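Local structure of tRNA threonylcarbamoyladenosine biosynthesis protein TsaE (Haemophilus influenzae, 1HTW) at residues N39-G45 against L128-Y133; G18-E23 against G52-I57; M1-T5 against A144-K150; K79-F84 against Y103-I109. The protein is required for forming the threonylcarbamoyl group on adenosine 37 of tRNAs that read codons beginning with adenine, and binds ATP and magnesium. Residues are numbered along the deposited sequence.

Contact 1: N39-G45 against L128-Y133. With MG (magnesium ion), chain E; NA (sodium ion), chain F; ADP (adenosine-5'-diphosphate), chain H.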
# COMPACT_ATOMS: atom_id res chain seq x y z
N ASN A 39 3.63 5.53 4.08
CA ASN A 39 4.15 6.38 5.15
C ASN A 39 3.82 7.86 4.88
O ASN A 39 3.58 8.32 3.80
CB ASN A 39 5.68 6.24 5.16
CG ASN A 39 6.15 4.84 5.53
OD1 ASN A 39 5.51 4.16 6.37
ND2 ASN A 39 7.22 4.42 4.88
N GLY A 40 3.67 8.56 6.03
CA GLY A 40 3.26 9.98 5.89
C GLY A 40 2.41 10.34 7.12
O GLY A 40 2.01 9.50 7.91
N ASP A 41 2.48 11.66 7.44
CA ASP A 41 1.73 12.08 8.62
C ASP A 41 0.24 11.88 8.48
O ASP A 41 -0.32 11.72 7.41
CB ASP A 41 1.93 13.64 8.73
CG ASP A 41 3.32 13.98 9.18
OD1 ASP A 41 4.10 13.14 9.62
OD2 ASP A 41 3.63 15.22 9.10
N LEU A 42 -0.45 11.96 9.63
CA LEU A 42 -1.94 11.95 9.56
C LEU A 42 -2.43 12.99 8.61
O LEU A 42 -2.07 14.20 8.64
CB LEU A 42 -2.44 12.14 11.00
CG LEU A 42 -3.93 11.93 11.24
CD1 LEU A 42 -4.28 10.44 11.13
CD2 LEU A 42 -4.31 12.47 12.61
N GLY A 43 -3.24 12.61 7.63
CA GLY A 43 -3.80 13.47 6.61
C GLY A 43 -3.00 13.64 5.33
O GLY A 43 -3.42 14.36 4.43
N ALA A 44 -1.82 13.00 5.25
CA ALA A 44 -0.96 13.07 4.09
C ALA A 44 -1.60 12.49 2.83
O ALA A 44 -1.31 12.89 1.74
CB ALA A 44 0.38 12.39 4.35
N GLY A 45 -2.49 11.46 3.05
CA GLY A 45 -3.20 10.92 1.87
C GLY A 45 -2.93 9.38 1.76
O GLY A 45 -3.14 8.94 0.60
N LEU A 128 8.58 1.30 -0.20
CA LEU A 128 8.06 2.31 0.76
C LEU A 128 7.45 3.42 -0.08
O LEU A 128 8.04 3.86 -1.05
CB LEU A 128 9.19 2.96 1.58
CG LEU A 128 10.16 2.04 2.27
CD1 LEU A 128 11.19 2.86 3.08
CD2 LEU A 128 9.43 1.08 3.19
N VAL A 129 6.28 3.93 0.37
CA VAL A 129 5.72 5.08 -0.35
C VAL A 129 5.69 6.23 0.67
O VAL A 129 4.90 6.15 1.62
CB VAL A 129 4.25 4.78 -0.74
CG1 VAL A 129 3.65 5.97 -1.45
CG2 VAL A 129 4.20 3.58 -1.70
N ASN A 130 6.57 7.23 0.51
CA ASN A 130 6.64 8.28 1.56
C ASN A 130 5.94 9.50 1.02
O ASN A 130 6.33 10.04 -0.02
CB ASN A 130 8.13 8.61 1.79
CG ASN A 130 8.89 7.48 2.46
OD1 ASN A 130 8.29 6.60 3.07
ND2 ASN A 130 10.22 7.44 2.31
N ILE A 131 4.83 9.92 1.62
CA ILE A 131 4.03 10.99 1.11
C ILE A 131 4.32 12.30 1.91
O ILE A 131 4.08 12.28 3.10
CB ILE A 131 2.50 10.69 1.31
CG1 ILE A 131 2.20 9.30 0.65
CG2 ILE A 131 1.69 11.76 0.60
CD1 ILE A 131 0.68 9.01 0.71
N ASP A 132 4.66 13.35 1.22
CA ASP A 132 4.78 14.70 1.85
C ASP A 132 3.67 15.56 1.30
O ASP A 132 2.98 15.35 0.30
CB ASP A 132 6.11 15.36 1.54
CG ASP A 132 6.54 16.47 2.46
OD1 ASP A 132 5.91 16.75 3.51
OD2 ASP A 132 7.64 17.03 2.19
N TYR A 133 3.38 16.66 2.06
CA TYR A 133 2.19 17.44 1.65
C TYR A 133 2.40 18.96 1.92
O TYR A 133 3.20 19.27 2.78
CB TYR A 133 1.02 17.02 2.59
CG TYR A 133 1.35 17.08 4.06
CD1 TYR A 133 2.01 16.06 4.71
CD2 TYR A 133 0.96 18.18 4.85
CE1 TYR A 133 2.36 16.09 6.03
CE2 TYR A 133 1.29 18.23 6.19
CZ TYR A 133 1.96 17.19 6.79
OH TYR A 133 2.26 17.20 8.14
MG MG E . 3.13 8.66 9.83
NA NA F . 3.38 2.13 6.83
PB ADP H . -3.97 9.53 5.79
O1B ADP H . -4.49 8.10 5.58
O2B ADP H . -2.55 9.67 5.46
O3B ADP H . -4.29 9.92 7.30
PA ADP H . -6.28 10.42 4.28
O1A ADP H . -7.32 9.82 5.17
O2A ADP H . -6.21 9.87 2.91
O3A ADP H . -4.86 10.48 4.98
O5' ADP H . -6.65 11.98 4.16
C5' ADP H . -6.21 12.83 3.13
C4' ADP H . -7.11 14.10 3.16
O4' ADP H . -6.50 15.12 2.38
C3' ADP H . -8.50 13.85 2.61
O3' ADP H . -9.50 14.55 3.41
C2' ADP H . -8.33 14.35 1.19
O2' ADP H . -9.54 14.69 0.54
C1' ADP H . -7.33 15.51 1.34
N9 ADP H . -6.54 15.75 0.16
C8 ADP H . -6.34 16.95 -0.46
N7 ADP H . -5.53 16.97 -1.46
C5 ADP H . -5.14 15.71 -1.54
C6 ADP H . -4.20 15.19 -2.40
N6 ADP H . -3.52 15.88 -3.31
N1 ADP H . -3.90 13.88 -2.18
C2 ADP H . -4.51 13.19 -1.21
N3 ADP H . -5.40 13.62 -0.29
C4 ADP H . -5.68 14.91 -0.57
O HOH W 1 4.52 7.46 8.50
O HOH W 2 4.00 13.32 5.71
O HOH W 3 4.78 10.49 9.51
O HOH W 4 2.06 9.88 11.63
O HOH W 5 1.47 6.87 9.78

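Contact 2: G18-E23 against G52-I57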
# COMPACT_ATOMS: atom_id res chain seq x y z
N GLY A 18 -2.55 6.32 -7.92
CA GLY A 18 -2.84 5.02 -7.29
C GLY A 18 -3.27 3.98 -8.36
O GLY A 18 -2.83 2.83 -8.27
N LYS A 19 -4.06 4.41 -9.31
CA LYS A 19 -4.57 3.43 -10.33
C LYS A 19 -3.34 2.90 -11.12
O LYS A 19 -3.17 1.69 -11.28
CB LYS A 19 -5.53 4.07 -11.29
CG LYS A 19 -6.00 3.08 -12.41
CD LYS A 19 -6.95 3.72 -13.38
CE LYS A 19 -7.20 2.87 -14.61
NZ LYS A 19 -7.64 1.48 -14.29
N LYS A 20 -2.47 3.84 -11.52
CA LYS A 20 -1.26 3.40 -12.29
C LYS A 20 -0.38 2.50 -11.44
O LYS A 20 0.05 1.44 -11.97
CB LYS A 20 -0.47 4.62 -12.77
CG LYS A 20 0.82 4.28 -13.50
CD LYS A 20 1.59 5.51 -13.94
CE LYS A 20 2.52 5.17 -15.14
NZ LYS A 20 3.93 5.16 -14.68
N PHE A 21 -0.13 2.79 -10.18
CA PHE A 21 0.70 1.99 -9.31
C PHE A 21 0.08 0.60 -9.10
O PHE A 21 0.71 -0.46 -9.15
CB PHE A 21 0.85 2.72 -7.97
CG PHE A 21 1.70 2.15 -6.90
CD1 PHE A 21 2.86 1.45 -7.18
CD2 PHE A 21 1.42 2.38 -5.55
CE1 PHE A 21 3.63 0.92 -6.14
CE2 PHE A 21 2.19 1.91 -4.52
CZ PHE A 21 3.33 1.12 -4.83
N ALA A 22 -1.24 0.55 -8.84
CA ALA A 22 -1.90 -0.75 -8.58
C ALA A 22 -1.90 -1.60 -9.88
O ALA A 22 -1.64 -2.81 -9.76
CB ALA A 22 -3.35 -0.51 -8.16
N GLU A 23 -2.06 -0.97 -11.02
CA GLU A 23 -2.03 -1.68 -12.31
C GLU A 23 -0.65 -2.31 -12.51
O GLU A 23 -0.57 -3.49 -12.91
CB GLU A 23 -2.47 -0.84 -13.45
CG GLU A 23 -3.95 -0.45 -13.48
CD GLU A 23 -4.83 -1.60 -13.94
OE1 GLU A 23 -4.35 -2.76 -13.95
OE2 GLU A 23 -6.01 -1.36 -14.29
N GLY A 52 -7.53 5.19 -4.41
CA GLY A 52 -7.27 5.31 -5.84
C GLY A 52 -6.73 3.88 -6.35
O GLY A 52 -7.07 3.60 -7.49
N MET A 53 -5.93 3.28 -5.57
CA MET A 53 -5.37 1.93 -6.01
C MET A 53 -6.53 0.94 -6.12
O MET A 53 -6.71 0.36 -7.21
CB MET A 53 -4.34 1.45 -5.05
CG MET A 53 -3.02 2.27 -4.90
SD MET A 53 -1.80 1.70 -3.66
CE MET A 53 -1.14 0.06 -4.55
N LEU A 54 -7.35 0.86 -5.09
CA LEU A 54 -8.41 -0.24 -5.13
C LEU A 54 -9.52 0.09 -6.07
O LEU A 54 -10.03 -0.76 -6.85
CB LEU A 54 -8.92 -0.42 -3.70
CG LEU A 54 -7.98 -0.88 -2.62
CD1 LEU A 54 -8.62 -0.82 -1.23
CD2 LEU A 54 -7.59 -2.35 -2.86
N GLN A 55 -10.08 1.32 -6.05
CA GLN A 55 -11.13 1.72 -6.91
C GLN A 55 -10.65 1.84 -8.33
O GLN A 55 -11.34 1.63 -9.35
CB GLN A 55 -11.84 3.06 -6.43
CG GLN A 55 -12.51 2.80 -5.08
CD GLN A 55 -13.15 4.13 -4.55
OE1 GLN A 55 -12.74 5.16 -5.04
NE2 GLN A 55 -14.16 4.00 -3.70
N GLY A 56 -9.32 2.18 -8.42
CA GLY A 56 -8.70 2.32 -9.76
C GLY A 56 -8.66 0.98 -10.51
O GLY A 56 -8.81 1.07 -11.75
N ILE A 57 -8.51 -0.09 -9.78
CA ILE A 57 -8.48 -1.43 -10.49
C ILE A 57 -9.87 -2.05 -10.42
O ILE A 57 -10.03 -3.24 -10.79
CB ILE A 57 -7.43 -2.33 -9.89
CG1 ILE A 57 -7.45 -2.51 -8.39
CG2 ILE A 57 -6.02 -1.81 -10.31
CD1 ILE A 57 -6.54 -3.61 -7.84

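Contact 3: M1-T5 against A144-K150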
# COMPACT_ATOMS: atom_id res chain seq x y z
N MET A 1 16.63 1.19 -2.72
CA MET A 1 17.18 0.90 -4.09
C MET A 1 16.89 2.09 -5.00
O MET A 1 17.14 3.24 -4.64
CB MET A 1 16.57 -0.37 -4.67
CG MET A 1 17.30 -1.66 -4.37
SD MET A 1 17.26 -2.15 -2.53
CE MET A 1 17.50 -4.06 -2.66
N GLU A 2 16.34 1.78 -6.18
CA GLU A 2 16.00 2.89 -7.09
C GLU A 2 14.89 3.68 -6.43
O GLU A 2 14.35 3.22 -5.38
CB GLU A 2 15.69 2.43 -8.49
CG GLU A 2 16.75 2.81 -9.52
CD GLU A 2 16.21 3.59 -10.69
OE1 GLU A 2 15.59 2.96 -11.58
OE2 GLU A 2 16.42 4.82 -10.76
N SER A 3 14.71 4.92 -6.88
CA SER A 3 13.64 5.74 -6.31
C SER A 3 12.86 6.46 -7.40
O SER A 3 13.29 6.67 -8.53
CB SER A 3 14.30 6.81 -5.39
OG SER A 3 13.39 7.19 -4.38
N LEU A 4 11.62 6.87 -7.05
CA LEU A 4 10.82 7.69 -7.91
C LEU A 4 10.34 8.90 -7.06
O LEU A 4 9.92 8.62 -5.94
CB LEU A 4 9.57 7.02 -8.46
CG LEU A 4 8.45 7.94 -8.98
CD1 LEU A 4 8.87 8.57 -10.31
CD2 LEU A 4 7.15 7.17 -9.17
N THR A 5 10.45 10.08 -7.62
CA THR A 5 9.86 11.25 -6.92
C THR A 5 8.77 11.79 -7.84
O THR A 5 9.01 12.16 -8.99
CB THR A 5 10.86 12.29 -6.48
OG1 THR A 5 10.14 13.37 -5.74
CG2 THR A 5 11.62 13.01 -7.56
N ALA A 144 12.53 1.56 -3.37
CA ALA A 144 12.54 0.08 -3.47
C ALA A 144 13.36 -0.48 -2.32
O ALA A 144 14.41 0.11 -1.98
CB ALA A 144 13.21 -0.31 -4.79
N GLN A 145 12.89 -1.58 -1.73
CA GLN A 145 13.63 -2.22 -0.66
C GLN A 145 14.12 -3.62 -1.08
O GLN A 145 15.06 -4.12 -0.47
CB GLN A 145 12.74 -2.42 0.58
CG GLN A 145 13.41 -2.07 1.88
CD GLN A 145 13.33 -0.59 2.19
OE1 GLN A 145 13.17 -0.22 3.35
NE2 GLN A 145 13.38 0.23 1.15
N THR A 146 13.44 -4.17 -2.05
CA THR A 146 13.80 -5.53 -2.53
C THR A 146 14.04 -5.47 -4.01
O THR A 146 13.74 -4.53 -4.72
CB THR A 146 12.65 -6.52 -2.26
OG1 THR A 146 11.49 -6.07 -3.00
CG2 THR A 146 12.34 -6.69 -0.79
N ASN A 147 14.45 -6.64 -4.58
CA ASN A 147 14.52 -6.73 -6.03
C ASN A 147 13.17 -6.50 -6.68
O ASN A 147 13.07 -5.89 -7.74
CB ASN A 147 15.00 -8.20 -6.31
CG ASN A 147 15.33 -8.36 -7.77
OD1 ASN A 147 16.34 -7.83 -8.25
ND2 ASN A 147 14.47 -9.08 -8.49
N LEU A 148 12.10 -7.02 -6.07
CA LEU A 148 10.76 -6.80 -6.65
C LEU A 148 10.48 -5.29 -6.61
O LEU A 148 9.95 -4.76 -7.58
CB LEU A 148 9.70 -7.59 -5.84
CG LEU A 148 8.24 -7.33 -6.31
CD1 LEU A 148 8.02 -7.56 -7.78
CD2 LEU A 148 7.28 -8.16 -5.48
N GLY A 149 10.87 -4.66 -5.50
CA GLY A 149 10.67 -3.17 -5.44
C GLY A 149 11.34 -2.48 -6.59
O GLY A 149 10.85 -1.57 -7.27
N LYS A 150 12.61 -2.90 -6.89
CA LYS A 150 13.29 -2.34 -8.04
C LYS A 150 12.56 -2.49 -9.34
O LYS A 150 12.43 -1.59 -10.17
CB LYS A 150 14.73 -2.89 -8.12
CG LYS A 150 15.30 -2.73 -9.54
CD LYS A 150 16.81 -2.55 -9.50
CE LYS A 150 17.36 -2.31 -10.90
NZ LYS A 150 16.89 -1.00 -11.45
O HOH W 6 14.70 0.43 -10.61

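Contact 4: K79-F84 against Y103-I109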
# COMPACT_ATOMS: atom_id res chain seq x y z
N LYS A 79 -8.30 -11.02 -7.37
CA LYS A 79 -7.02 -10.72 -6.70
C LYS A 79 -7.27 -10.32 -5.26
O LYS A 79 -8.17 -9.49 -5.04
CB LYS A 79 -6.37 -9.53 -7.45
CG LYS A 79 -4.97 -9.20 -6.87
CD LYS A 79 -3.99 -10.33 -7.32
CE LYS A 79 -2.59 -9.98 -6.85
NZ LYS A 79 -1.55 -10.93 -7.43
N MET A 80 -6.60 -10.90 -4.30
CA MET A 80 -6.85 -10.59 -2.88
C MET A 80 -5.91 -9.44 -2.46
O MET A 80 -4.70 -9.54 -2.58
CB MET A 80 -6.59 -11.81 -2.02
CG MET A 80 -7.42 -13.06 -2.42
SD MET A 80 -9.32 -12.66 -2.59
CE MET A 80 -9.63 -12.12 -0.83
N ILE A 81 -6.49 -8.37 -1.92
CA ILE A 81 -5.71 -7.19 -1.54
C ILE A 81 -6.08 -6.85 -0.10
O ILE A 81 -7.28 -6.82 0.17
CB ILE A 81 -5.95 -6.03 -2.49
CG1 ILE A 81 -5.49 -6.49 -3.92
CG2 ILE A 81 -5.07 -4.82 -2.08
CD1 ILE A 81 -6.01 -5.68 -5.03
N TYR A 82 -5.09 -6.65 0.71
CA TYR A 82 -5.31 -6.42 2.14
C TYR A 82 -4.83 -5.01 2.53
O TYR A 82 -3.75 -4.64 2.16
CB TYR A 82 -4.58 -7.44 2.99
CG TYR A 82 -5.15 -8.82 2.72
CD1 TYR A 82 -6.30 -9.27 3.31
CD2 TYR A 82 -4.52 -9.61 1.74
CE1 TYR A 82 -6.82 -10.53 3.00
CE2 TYR A 82 -5.09 -10.84 1.39
CZ TYR A 82 -6.21 -11.28 2.02
OH TYR A 82 -6.69 -12.56 1.72
N HIS A 83 -5.78 -4.26 3.09
CA HIS A 83 -5.43 -2.87 3.52
C HIS A 83 -5.32 -2.94 5.03
O HIS A 83 -6.22 -3.38 5.77
CB HIS A 83 -6.59 -1.94 3.10
CG HIS A 83 -6.36 -0.50 3.54
ND1 HIS A 83 -7.40 0.36 3.70
CD2 HIS A 83 -5.21 0.16 3.81
CE1 HIS A 83 -6.93 1.55 4.09
NE2 HIS A 83 -5.59 1.48 4.12
N PHE A 84 -4.14 -2.54 5.52
CA PHE A 84 -3.90 -2.54 6.98
C PHE A 84 -3.72 -1.12 7.50
O PHE A 84 -3.11 -0.31 6.81
CB PHE A 84 -2.59 -3.28 7.28
CG PHE A 84 -2.66 -4.78 7.06
CD1 PHE A 84 -2.44 -5.27 5.78
CD2 PHE A 84 -2.74 -5.64 8.14
CE1 PHE A 84 -2.43 -6.64 5.56
CE2 PHE A 84 -2.76 -7.02 7.91
CZ PHE A 84 -2.62 -7.49 6.63
N TYR A 103 -2.54 -14.23 4.64
CA TYR A 103 -2.41 -13.04 3.81
C TYR A 103 -0.99 -12.79 3.32
O TYR A 103 -0.82 -12.27 2.21
CB TYR A 103 -2.90 -11.80 4.54
CG TYR A 103 -4.28 -11.92 5.15
CD1 TYR A 103 -5.10 -13.01 4.93
CD2 TYR A 103 -4.74 -10.91 5.98
CE1 TYR A 103 -6.36 -13.09 5.53
CE2 TYR A 103 -5.96 -10.99 6.61
CZ TYR A 103 -6.78 -12.08 6.36
OH TYR A 103 -8.03 -12.10 6.93
N PHE A 104 0.01 -13.10 4.12
CA PHE A 104 1.39 -12.86 3.73
C PHE A 104 1.96 -14.06 2.98
O PHE A 104 3.03 -13.92 2.39
CB PHE A 104 2.29 -12.48 4.89
CG PHE A 104 1.83 -11.34 5.76
CD1 PHE A 104 1.20 -10.23 5.23
CD2 PHE A 104 2.05 -11.38 7.13
CE1 PHE A 104 0.77 -9.20 6.05
CE2 PHE A 104 1.65 -10.34 7.94
CZ PHE A 104 1.00 -9.25 7.40
N ASN A 105 1.23 -15.18 2.94
CA ASN A 105 1.69 -16.37 2.27
C ASN A 105 1.01 -16.73 0.98
O ASN A 105 1.11 -17.90 0.54
CB ASN A 105 1.50 -17.61 3.22
CG ASN A 105 2.69 -17.70 4.14
OD1 ASN A 105 2.74 -17.00 5.14
ND2 ASN A 105 3.64 -18.55 3.78
N THR A 106 0.31 -15.82 0.35
CA THR A 106 -0.39 -16.07 -0.91
C THR A 106 -0.08 -14.94 -1.87
O THR A 106 0.74 -14.06 -1.46
CB THR A 106 -1.88 -16.26 -0.64
OG1 THR A 106 -2.59 -16.77 -1.76
CG2 THR A 106 -2.47 -14.89 -0.24
N ASP A 107 -0.52 -14.95 -3.09
CA ASP A 107 -0.24 -14.01 -4.15
C ASP A 107 -1.21 -12.77 -4.01
O ASP A 107 -2.00 -12.52 -4.89
CB ASP A 107 -0.43 -14.64 -5.51
CG ASP A 107 -1.76 -15.35 -5.71
OD1 ASP A 107 -2.28 -15.90 -4.70
OD2 ASP A 107 -2.24 -15.40 -6.85
N SER A 108 -1.00 -12.21 -2.84
CA SER A 108 -1.83 -11.01 -2.52
C SER A 108 -1.00 -9.74 -2.68
O SER A 108 0.16 -9.73 -3.03
CB SER A 108 -2.23 -11.16 -1.05
OG SER A 108 -1.15 -11.04 -0.16
N ILE A 109 -1.71 -8.62 -2.41
CA ILE A 109 -0.99 -7.31 -2.34
C ILE A 109 -1.40 -6.77 -0.94
O ILE A 109 -2.58 -6.84 -0.65
CB ILE A 109 -1.53 -6.36 -3.40
CG1 ILE A 109 -0.96 -6.79 -4.79
CG2 ILE A 109 -0.98 -4.94 -3.12
CD1 ILE A 109 -1.63 -6.26 -5.97
O HOH W 7 0.79 -10.71 -5.69
O HOH W 8 -4.70 -13.11 -4.89

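Contact 1: N39-G45 against L128-Y133
A parallel strand pairing that runs on into a nucleotide-binding loop joins N39-G45 to L128-Y133 in the central sheet. N39 closes strand 34-39: its N donates to V129 O (2.8 Å) and its O accepts from I131 N (3.0 Å). N39 ND2 donates to N130 OD1 (3.0 Å), N130 ND2 is hydrogen-bonded to E141 of strand 137-144, and N39 OD1 joins the sodium site with L38, I112 and S115. G40 O binds a magnesium ion (2.4 Å). Past G40 the chains part, and a water fills the gap between D41 N and I131 O. A type II turn, D41 to A44, curls back, so A44 CB rests on I131 CG2 and Y133 CD1 (both 4.0 Å) and Y133 OH donates to D41 OD2 (2.6 Å). G43 N and G45 N donate to ADP O3B (2.9 Å) and O2B (3.0 Å); a side chain on G45 would strike the adenine. Strand, glycine-rich loop and the helix after G45 (K46, T47) form the P-loop (Walker A).

Contact 2: G18-E23 against G52-I57
Two helices can approach closely where glycines remove the bumps between them, and G18-E23 against G52-I57 illustrates the principle. The segment axes come within 7.2 Å and cross at -71°. At the closest point G18 CA lies 4.2 Å from M53 CA, and a side chain on G18 would collide with M53 N; G56 likewise leaves the hollow into which K19 fits, since a CB there would run into K19 CB. The backbones therefore touch almost directly, with M53 CA 3.5 Å from G18 O in a CA-H...O contact.

Side chains fill the space around this bare crossing. The small knob of A22 sits between M53 and I57, its CB 3.8 Å from M53 CB and 3.7 Å from I57 CG2. M53 reaches on to F21: CE lies 3.6 Å from F21 CD2, and SD lies 4.8 Å from the ring centroid in an oblique Met-aromatic contact. F21 and L54 each continue onto the central sheet, so both helices pack on it.

At the outer margin the K19 side chain spans the gap and donates from NZ to G56 O (2.8 Å). K19 NZ also forms a salt bridge with E23 OE2 (3.3 Å). Because so close an approach relies on glycine and on small or apolar groups, the polar bonds fall at the rim, where K19 has room to reach.

Contact 3: M1-T5 against A144-K150
The chain's first residues meet the turn between its last strand and last helix in a surface contact, held largely by backbone. M1 N donates to A144 O (2.6 Å) and A144 N to E2 O (3.2 Å), at the edge of the sheet where strand 3-8 runs antiparallel to strand 137-144.

The side chains adopt contrasting conformations. M1, poorly ordered, has chi1 near -90°, chi2 p and chi3 t; its CB lies 3.4 Å from A144 CB, and its CE extends along the turn to within 3.3 Å of Q145 O. E2 is off the usual wells, with chi1 at -110° and chi2 at -125°. K150, with chi1 t, chi2 between wells and chi4 p, brings NZ to 4.2 Å from E2 OE1, too far for a salt bridge; one water instead links E2 OE1, K150 NZ and K150 O. T146 is the N-cap of helix 147-155: with chi1 p its OG1 accepts from G149 N (2.9 Å), and it has a second hydrogen-bond partner in D126.

The two charges thus meet through a water and not directly, so the directional bonds that join the two segments are those of the backbone.

Contact 4: K79-F84 against Y103-I109
K79 NZ donates to D107 O (3.0 Å) and to a water that lies 2.9 Å from S108 O; a second water links M80 N to D107 O. Just inside, the backbones pair as parallel strands: I109 N donates to M80 O (3.1 Å) and Y82 N to I109 O (2.9 Å), with I81 and I109 in register and their side chains on the same face of the sheet. Here strand 109-113 begins alongside strand 79-85; helices 94-97 and 100-104 join them in a beta-alpha-beta crossover, the usual connection in P-loop folds. An inverse gamma turn at D107 and the bond from S108 OG to Y103 O (2.7 Å) shape the entry to the strand. The helical end packs back with aromatic rings: Y82 and Y103 form an offset stack, centroids 3.9 Å apart and planes at 10°, and F84 CZ meets F104 CE1 at 3.8 Å. On the other face of the sheet, I81 CG1 touches I109 CB (4.0 Å), and I109 continues onto L25 and L26 of helix 11-28.

Overall arrangement
From the N terminus, contact 3 closes the longest loop, tying strand 3-8 to the turn before helix 147-155, and the other three contacts lie nested within it. Contact 2 begins next, in helix 11-28, and ends in helix 46-56; it crosses contact 1, whose P-loop segment falls between the two helices and whose partner strand 127-134 comes much later. Contact 4 lies inside contact 1's loop, in series after contact 2. Contacts 1, 3 and 4 share the central sheet. Contact 2 packs against it, its F21 meeting V129 of contact 1 and its L54, with I57 just after the helix, meeting I81 of contact 4, although contacts 1 and 4 stand about 22 Å apart, centre to centre.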